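Local coordinates for uncharacterized protein TP-0789 domain-containing protein (Desulfovibrio piger ATCC 29098, PDB 4Z48) that is of unknown function but belongs to the LolA-like family of outer membrane lipoprotein-sorting proteins, and so may bind lipid or lipoprotein at the bacterial envelope, at residues 81-85 against 86-90; 233-236 against 237-240; 127-130 against 131-134. All blocks are in the same frame, centred on the assembly; numbering follows the deposited sequence.

Overall arrangement
Along the chain the order is interaction 1, interaction 3, interaction 2, all local contacts in an antiparallel, LolA-like beta framework. Two border strands: interaction 1 is the hairpin loop joining strands 77-82 and 91-96, and interaction 3 leads into strand 133-143; interaction 2 lies in the C-terminal tail after strand 219-230. Interactions 1 and 3, their centres about 11 Å apart, touch through R84 and L86 against D128 and E132 and make one joined loop region. Interaction 2 is about 19 Å from interaction 1 between centres, but a probable hydrogen bond from W81 to F239 ties the tail to the 77-82 hairpin. Interactions 2 and 3 stay about 15 Å apart at their nearest atoms.

Interaction 1 of 3, residues 81-85 against 86-90; sequences WSYRG and LEQDD
Y83 and Q88 face each other across the connecting loop of the beta-hairpin formed by strands 77-82 and 91-96, the phenol ring and the side-chain amide stacked with planes only 6° apart. From CB outward, Q88 runs extended, with CG anti to the backbone N (chi1 -169°). CB comes within 4.1 Å of Y83 CD2, and CG settles near CD2 and CE2. CD lies 3.6 Å from Y83 CE2, OE1 sits above the centre of the ring, and NE2 reaches the hydroxyl end. Water 1 donates to Y83 OH and receives a weak bond from Q88 NE2; Y83 OH also bonds D91. At the ring edge, in plane, D89 O is 3.4 Å from Y83 CE2.

D90 closes the loop with both carboxylate oxygens. Y83 N gives a fairly straight bond to D90 OD1 (2.9 Å, 160°), while S82 OG donates to D90 OD2 at 2.7 Å; each donor stands above the carboxylate plane. At the bend, G85 takes a positive phi.

Beyond the loop, Y83 rests on D60 and Y62 of strand 60-69, W81 stacks on Y62 and meets W93 edge-to-face, and L86 touches E132.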
loop_
_atom_site.group_PDB
_atom_site.type_symbol
_atom_site.label_atom_id
_atom_site.label_comp_id
_atom_site.label_asym_id
_atom_site.label_seq_id
_atom_site.Cartn_x
_atom_site.Cartn_y
_atom_site.Cartn_z
ATOM N N TRP A 81 7.360 7.724 6.855
ATOM C CA TRP A 81 6.920 9.123 6.841
ATOM C C TRP A 81 6.593 9.445 5.390
ATOM O O TRP A 81 7.497 9.670 4.572
ATOM C CB TRP A 81 7.986 10.061 7.410
ATOM C CG TRP A 81 8.276 9.919 8.870
ATOM C CD1 TRP A 81 7.676 9.078 9.765
ATOM C CD2 TRP A 81 9.290 10.628 9.600
ATOM N NE1 TRP A 81 8.243 9.230 11.009
ATOM C CE2 TRP A 81 9.232 10.179 10.938
ATOM C CE3 TRP A 81 10.217 11.636 9.255
ATOM C CZ2 TRP A 81 10.073 10.681 11.931
ATOM C CZ3 TRP A 81 11.061 12.130 10.236
ATOM C CH2 TRP A 81 10.985 11.654 11.559
ATOM N N SER A 82 5.311 9.323 5.053
ATOM C CA SER A 82 4.780 9.481 3.705
ATOM C C SER A 82 4.174 10.876 3.573
ATOM O O SER A 82 3.334 11.267 4.381
ATOM C CB SER A 82 3.779 8.364 3.401
ATOM O OG SER A 82 3.412 8.294 2.035
ATOM N N TYR A 83 4.692 11.667 2.620
ATOM C CA TYR A 83 4.305 13.072 2.441
ATOM C C TYR A 83 3.413 13.340 1.232
ATOM O O TYR A 83 3.624 12.793 0.147
ATOM C CB TYR A 83 5.558 13.951 2.297
ATOM C CG TYR A 83 6.592 13.744 3.381
ATOM C CD1 TYR A 83 6.375 14.208 4.679
ATOM C CD2 TYR A 83 7.767 13.048 3.122
ATOM C CE1 TYR A 83 7.300 13.979 5.691
ATOM C CE2 TYR A 83 8.693 12.791 4.134
ATOM C CZ TYR A 83 8.466 13.277 5.410
ATOM O OH TYR A 83 9.405 13.085 6.383
ATOM N N ARG A 84 2.416 14.194 1.425
ATOM C CA ARG A 84 1.543 14.614 0.336
ATOM C C ARG A 84 2.335 15.567 -0.544
ATOM O O ARG A 84 2.941 16.521 -0.033
ATOM C CB ARG A 84 0.258 15.274 0.875
ATOM C CG ARG A 84 -0.904 15.296 -0.128
ATOM C CD ARG A 84 -1.444 13.908 -0.462
ATOM N NE ARG A 84 -2.224 13.321 0.627
ATOM C CZ ARG A 84 -2.983 12.235 0.501
ATOM N NH1 ARG A 84 -3.078 11.615 -0.669
ATOM N NH2 ARG A 84 -3.659 11.765 1.542
ATOM N N GLY A 85 2.404 15.247 -1.832
ATOM C CA GLY A 85 3.112 16.076 -2.804
ATOM C C GLY A 85 4.447 15.511 -3.232
ATOM O O GLY A 85 4.955 14.562 -2.623
ATOM N N LEU A 86 5.057 16.108 -4.266
ATOM C CA LEU A 86 6.320 15.548 -4.749
ATOM C C LEU A 86 7.582 16.252 -4.229
ATOM O O LEU A 86 8.664 15.803 -4.573
ATOM C CB LEU A 86 6.336 15.548 -6.303
ATOM C CG LEU A 86 5.541 14.441 -6.993
ATOM C CD1 LEU A 86 5.155 14.842 -8.403
ATOM C CD2 LEU A 86 6.327 13.114 -6.987
ATOM N N GLU A 87 7.477 17.338 -3.449
ATOM C CA GLU A 87 8.664 18.105 -3.028
ATOM C C GLU A 87 9.667 17.322 -2.206
ATOM O O GLU A 87 10.871 17.545 -2.335
ATOM C CB GLU A 87 8.269 19.343 -2.226
ATOM C CG GLU A 87 7.672 20.437 -3.065
ATOM C CD GLU A 87 6.160 20.457 -3.194
ATOM O OE1 GLU A 87 5.515 19.383 -3.128
ATOM O OE2 GLU A 87 5.624 21.568 -3.399
ATOM N N GLN A 88 9.171 16.431 -1.346
ATOM C CA GLN A 88 9.990 15.632 -0.450
ATOM C C GLN A 88 9.680 14.162 -0.665
ATOM O O GLN A 88 8.514 13.775 -0.620
ATOM C CB GLN A 88 9.670 16.054 0.998
ATOM C CG GLN A 88 10.611 15.527 2.067
ATOM C CD GLN A 88 10.201 15.951 3.462
ATOM O OE1 GLN A 88 9.098 16.480 3.705
ATOM N NE2 GLN A 88 11.090 15.709 4.421
ATOM N N ASP A 89 10.728 13.333 -0.869
ATOM C CA ASP A 89 10.555 11.893 -1.011
ATOM C C ASP A 89 10.092 11.307 0.325
ATOM O O ASP A 89 10.440 11.851 1.380
ATOM C CB ASP A 89 11.865 11.215 -1.457
ATOM C CG ASP A 89 12.356 11.670 -2.810
ATOM O OD1 ASP A 89 11.578 11.563 -3.794
ATOM O OD2 ASP A 89 13.501 12.155 -2.886
ATOM N N ASP A 90 9.317 10.226 0.281
ATOM C CA ASP A 90 8.869 9.557 1.500
ATOM C C ASP A 90 10.064 8.973 2.206
ATOM O O ASP A 90 10.966 8.431 1.550
ATOM C CB ASP A 90 7.866 8.439 1.191
ATOM C CG ASP A 90 6.466 8.863 0.776
ATOM O OD1 ASP A 90 6.200 10.099 0.703
ATOM O OD2 ASP A 90 5.627 7.967 0.552
HETATM O O HOH W 1 10.116 15.344 7.633
HETATM O O HOH W 2 6.374 16.629 -0.200
#

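Interaction 2 of 3, residues 233-236 against 237-240; sequences GLSD and AYFE
L234, just ahead of the short 3-10 turn 236-238, packs against Y238 and F239 in the tail that follows strand 219-230, near the C-terminal end of this LolA-like beta fold. The close side of the contact is largely apolar. The two methyls of L234 part company: CD2 goes to the tyrosine, 3.7 Å from Y238 CE2, and CD1 goes to the phenylalanine, meeting the F239 ring at its edge, in plane, 3.9 Å from CZ. The leucine side chain crosses each aromatic side chain at about a right angle. Y238 CB lies over the centre of one face of the F239 ring, so the neighbouring aromatic residues pack on each other as well as on the leucine. Both rings leave their backbones with CG anti to the carbonyl carbon, F239 at chi1 -44°, which brings its CE2 within 3.4 Å of S235 O. That same carbonyl oxygen lies at the edge of the Y238 ring.

Strands 41-54 and 60-69 cover the rings: Y238 stacks on Y50 and touches L64, while F239 is buried against Y50, K52 and Y62.

The solvent side is looser. S235, D236, A237 and E240 are exposed, and their side chains make little of the contact; S235 OG merely approaches A237 CB at 3.5 Å. D236 OD1 makes a salt bridge with K52, while D236 OD2 stays 6.0 Å from E240 OE2, too far for the two acids to touch. What D236 gives the turn is its carbonyl: F239 N donates to D236 O over 3.1 Å at 151°, approaching from above the carbonyl plane.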
loop_
_atom_site.group_PDB
_atom_site.type_symbol
_atom_site.label_atom_id
_atom_site.label_comp_id
_atom_site.label_asym_id
_atom_site.label_seq_id
_atom_site.Cartn_x
_atom_site.Cartn_y
_atom_site.Cartn_z
ATOM N N GLY A 233 -6.972 7.154 18.916
ATOM C CA GLY A 233 -6.230 8.147 19.686
ATOM C C GLY A 233 -4.775 7.776 19.904
ATOM O O GLY A 233 -4.283 7.839 21.034
ATOM N N LEU A 234 -4.070 7.404 18.818
ATOM C CA LEU A 234 -2.654 7.029 18.853
ATOM C C LEU A 234 -1.768 8.223 19.178
ATOM O O LEU A 234 -1.946 9.298 18.598
ATOM C CB LEU A 234 -2.204 6.421 17.513
ATOM C CG LEU A 234 -2.731 5.036 17.128
ATOM C CD1 LEU A 234 -2.166 4.595 15.773
ATOM C CD2 LEU A 234 -2.432 3.985 18.191
ATOM N N SER A 235 -0.802 8.038 20.103
ATOM C CA SER A 235 0.141 9.113 20.430
ATOM C C SER A 235 1.173 9.261 19.292
ATOM O O SER A 235 1.394 8.304 18.540
ATOM C CB SER A 235 0.833 8.851 21.765
ATOM O OG SER A 235 1.781 7.799 21.704
ATOM N N ASP A 236 1.801 10.451 19.179
ATOM C CA ASP A 236 2.828 10.759 18.176
ATOM C C ASP A 236 4.123 9.953 18.403
ATOM O O ASP A 236 4.954 9.883 17.497
ATOM C CB ASP A 236 3.156 12.268 18.186
ATOM C CG ASP A 236 2.033 13.196 17.748
ATOM O OD1 ASP A 236 1.247 12.803 16.856
ATOM O OD2 ASP A 236 1.981 14.338 18.247
ATOM N N ALA A 237 4.283 9.361 19.608
ATOM C CA ALA A 237 5.432 8.569 20.059
ATOM C C ALA A 237 5.694 7.333 19.186
ATOM O O ALA A 237 6.856 6.938 19.010
ATOM C CB ALA A 237 5.221 8.134 21.504
ATOM N N TYR A 238 4.618 6.705 18.660
ATOM C CA TYR A 238 4.728 5.535 17.783
ATOM C C TYR A 238 5.439 5.876 16.481
ATOM O O TYR A 238 5.937 4.978 15.814
ATOM C CB TYR A 238 3.330 5.019 17.405
ATOM C CG TYR A 238 2.588 4.225 18.452
ATOM C CD1 TYR A 238 2.885 2.882 18.678
ATOM C CD2 TYR A 238 1.496 4.770 19.119
ATOM C CE1 TYR A 238 2.174 2.132 19.613
ATOM C CE2 TYR A 238 0.760 4.023 20.037
ATOM C CZ TYR A 238 1.101 2.702 20.279
ATOM O OH TYR A 238 0.381 1.966 21.194
ATOM N N PHE A 239 5.419 7.160 16.087
ATOM C CA PHE A 239 5.926 7.598 14.788
ATOM C C PHE A 239 7.231 8.395 14.876
ATOM O O PHE A 239 7.678 8.956 13.871
ATOM C CB PHE A 239 4.818 8.391 14.044
ATOM C CG PHE A 239 3.483 7.686 14.183
ATOM C CD1 PHE A 239 3.201 6.540 13.439
ATOM C CD2 PHE A 239 2.542 8.123 15.106
ATOM C CE1 PHE A 239 1.987 5.866 13.593
ATOM C CE2 PHE A 239 1.347 7.425 15.288
ATOM C CZ PHE A 239 1.074 6.306 14.525
ATOM N N GLU A 240 7.868 8.409 16.051
ATOM C CA GLU A 240 9.154 9.086 16.216
ATOM C C GLU A 240 10.262 8.108 15.891
ATOM O O GLU A 240 10.123 6.900 16.150
ATOM C CB GLU A 240 9.317 9.641 17.631
ATOM C CG GLU A 240 8.592 10.957 17.847
ATOM C CD GLU A 240 8.346 11.322 19.300
ATOM O OE1 GLU A 240 9.149 10.913 20.172
ATOM O OE2 GLU A 240 7.346 12.027 19.564
#

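Interaction 3 of 3, residues 127-130 against 131-134; sequences LDDV and DEYD
D129 and E132 meet across a tight four-residue turn, 129-132, carboxylate over carboxylate, just before strand 133-143 of the LolA-like beta fold; an inverse gamma turn centred on D129 leads into it. The two carboxylate planes are 21° apart, while the side chains run at a slant to one another. With CG of D129 anti to the backbone N (chi1 -154°), its carboxylate lies against the stem of the glutamate, and D129 OD1 comes 3.4 Å from E132 CG. The acid ends are close too: D129 OD2 and E132 OE1 are 4.0 Å apart. Such a pair of like charges would probably raise their pKa values somewhat, but E132 OE1 has a salt bridge to K159 that should ease the cost.

Y133 is turned edge-on to the turn. D129 O stands near its ring plane, 3.3 Å from Y133 CD1, and V130 O lies at the same ring's edge. Beyond the turn, Y133 makes a cation-pi contact with R153, and V130 packs on Y13 and D20 of helix 8-20.

D129 holds the turn through both its main chain and its side chain. Its O accepts E132 N at 3.0 Å and 158°, and water 3 links the side chain to the turn's backbone, donating to D129 OD1 at 2.6 Å and accepting from D131 N at 3.2 Å.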
loop_
_atom_site.group_PDB
_atom_site.type_symbol
_atom_site.label_atom_id
_atom_site.label_comp_id
_atom_site.label_asym_id
_atom_site.label_seq_id
_atom_site.Cartn_x
_atom_site.Cartn_y
_atom_site.Cartn_z
ATOM N N LEU A 127 -0.982 4.652 -1.092
ATOM C CA LEU A 127 -1.481 4.084 -2.349
ATOM C C LEU A 127 -2.304 5.121 -3.156
ATOM O O LEU A 127 -2.495 4.927 -4.360
ATOM C CB LEU A 127 -2.322 2.809 -2.055
ATOM C CG LEU A 127 -2.897 1.957 -3.218
ATOM C CD1 LEU A 127 -1.834 1.501 -4.195
ATOM C CD2 LEU A 127 -3.632 0.741 -2.687
ATOM N N ASP A 128 -2.752 6.230 -2.514
ATOM C CA ASP A 128 -3.600 7.199 -3.193
ATOM C C ASP A 128 -3.028 8.641 -3.190
ATOM O O ASP A 128 -3.763 9.594 -2.909
ATOM C CB ASP A 128 -5.018 7.151 -2.588
ATOM C CG ASP A 128 -5.769 5.862 -2.903
ATOM O OD1 ASP A 128 -6.240 5.710 -4.059
ATOM O OD2 ASP A 128 -5.875 5.000 -1.997
ATOM N N ASP A 129 -1.740 8.799 -3.562
ATOM C CA ASP A 129 -1.082 10.109 -3.688
ATOM C C ASP A 129 -1.419 10.645 -5.089
ATOM O O ASP A 129 -0.635 10.487 -6.026
ATOM C CB ASP A 129 0.432 9.972 -3.450
ATOM C CG ASP A 129 1.106 11.234 -2.935
ATOM O OD1 ASP A 129 0.924 12.302 -3.558
ATOM O OD2 ASP A 129 1.855 11.141 -1.934
ATOM N N VAL A 130 -2.649 11.207 -5.226
ATOM C CA VAL A 130 -3.322 11.648 -6.454
ATOM C C VAL A 130 -2.399 12.456 -7.406
ATOM O O VAL A 130 -2.397 12.191 -8.619
ATOM C CB VAL A 130 -4.641 12.423 -6.155
ATOM C CG1 VAL A 130 -5.202 13.094 -7.395
ATOM C CG2 VAL A 130 -5.699 11.496 -5.559
ATOM N N ASP A 131 -1.620 13.403 -6.868
ATOM C CA ASP A 131 -0.812 14.275 -7.725
ATOM C C ASP A 131 0.563 13.672 -8.111
ATOM O O ASP A 131 1.381 14.356 -8.733
ATOM C CB ASP A 131 -0.666 15.666 -7.085
ATOM C CG ASP A 131 -1.980 16.445 -7.011
ATOM O OD1 ASP A 131 -2.689 16.533 -8.046
ATOM O OD2 ASP A 131 -2.286 16.988 -5.930
ATOM N N GLU A 132 0.778 12.389 -7.857
ATOM C CA GLU A 132 2.020 11.772 -8.306
ATOM C C GLU A 132 1.820 11.101 -9.681
ATOM O O GLU A 132 2.801 10.671 -10.299
ATOM C CB GLU A 132 2.572 10.784 -7.271
ATOM C CG GLU A 132 3.122 11.452 -6.022
ATOM C CD GLU A 132 4.058 10.608 -5.185
ATOM O OE1 GLU A 132 3.759 9.411 -4.967
ATOM O OE2 GLU A 132 5.069 11.165 -4.697
ATOM N N TYR A 133 0.569 11.112 -10.199
ATOM C CA TYR A 133 0.207 10.413 -11.436
ATOM C C TYR A 133 -0.622 11.200 -12.440
ATOM O O TYR A 133 -1.318 12.135 -12.095
ATOM C CB TYR A 133 -0.635 9.152 -11.069
ATOM C CG TYR A 133 -0.014 8.261 -10.018
ATOM C CD1 TYR A 133 -0.261 8.470 -8.663
ATOM C CD2 TYR A 133 0.815 7.205 -10.376
ATOM C CE1 TYR A 133 0.316 7.652 -7.685
ATOM C CE2 TYR A 133 1.389 6.376 -9.412
ATOM C CZ TYR A 133 1.158 6.620 -8.066
ATOM O OH TYR A 133 1.731 5.815 -7.108
ATOM N N ASP A 134 -0.601 10.731 -13.683
ATOM C CA ASP A 134 -1.469 11.107 -14.795
ATOM C C ASP A 134 -2.494 9.995 -14.932
ATOM O O ASP A 134 -2.131 8.826 -14.839
ATOM C CB ASP A 134 -0.653 11.267 -16.081
ATOM C CG ASP A 134 0.281 12.453 -16.029
ATOM O OD1 ASP A 134 -0.194 13.565 -15.721
ATOM O OD2 ASP A 134 1.488 12.260 -16.241
HETATM O O HOH W 3 -0.925 14.065 -3.814
#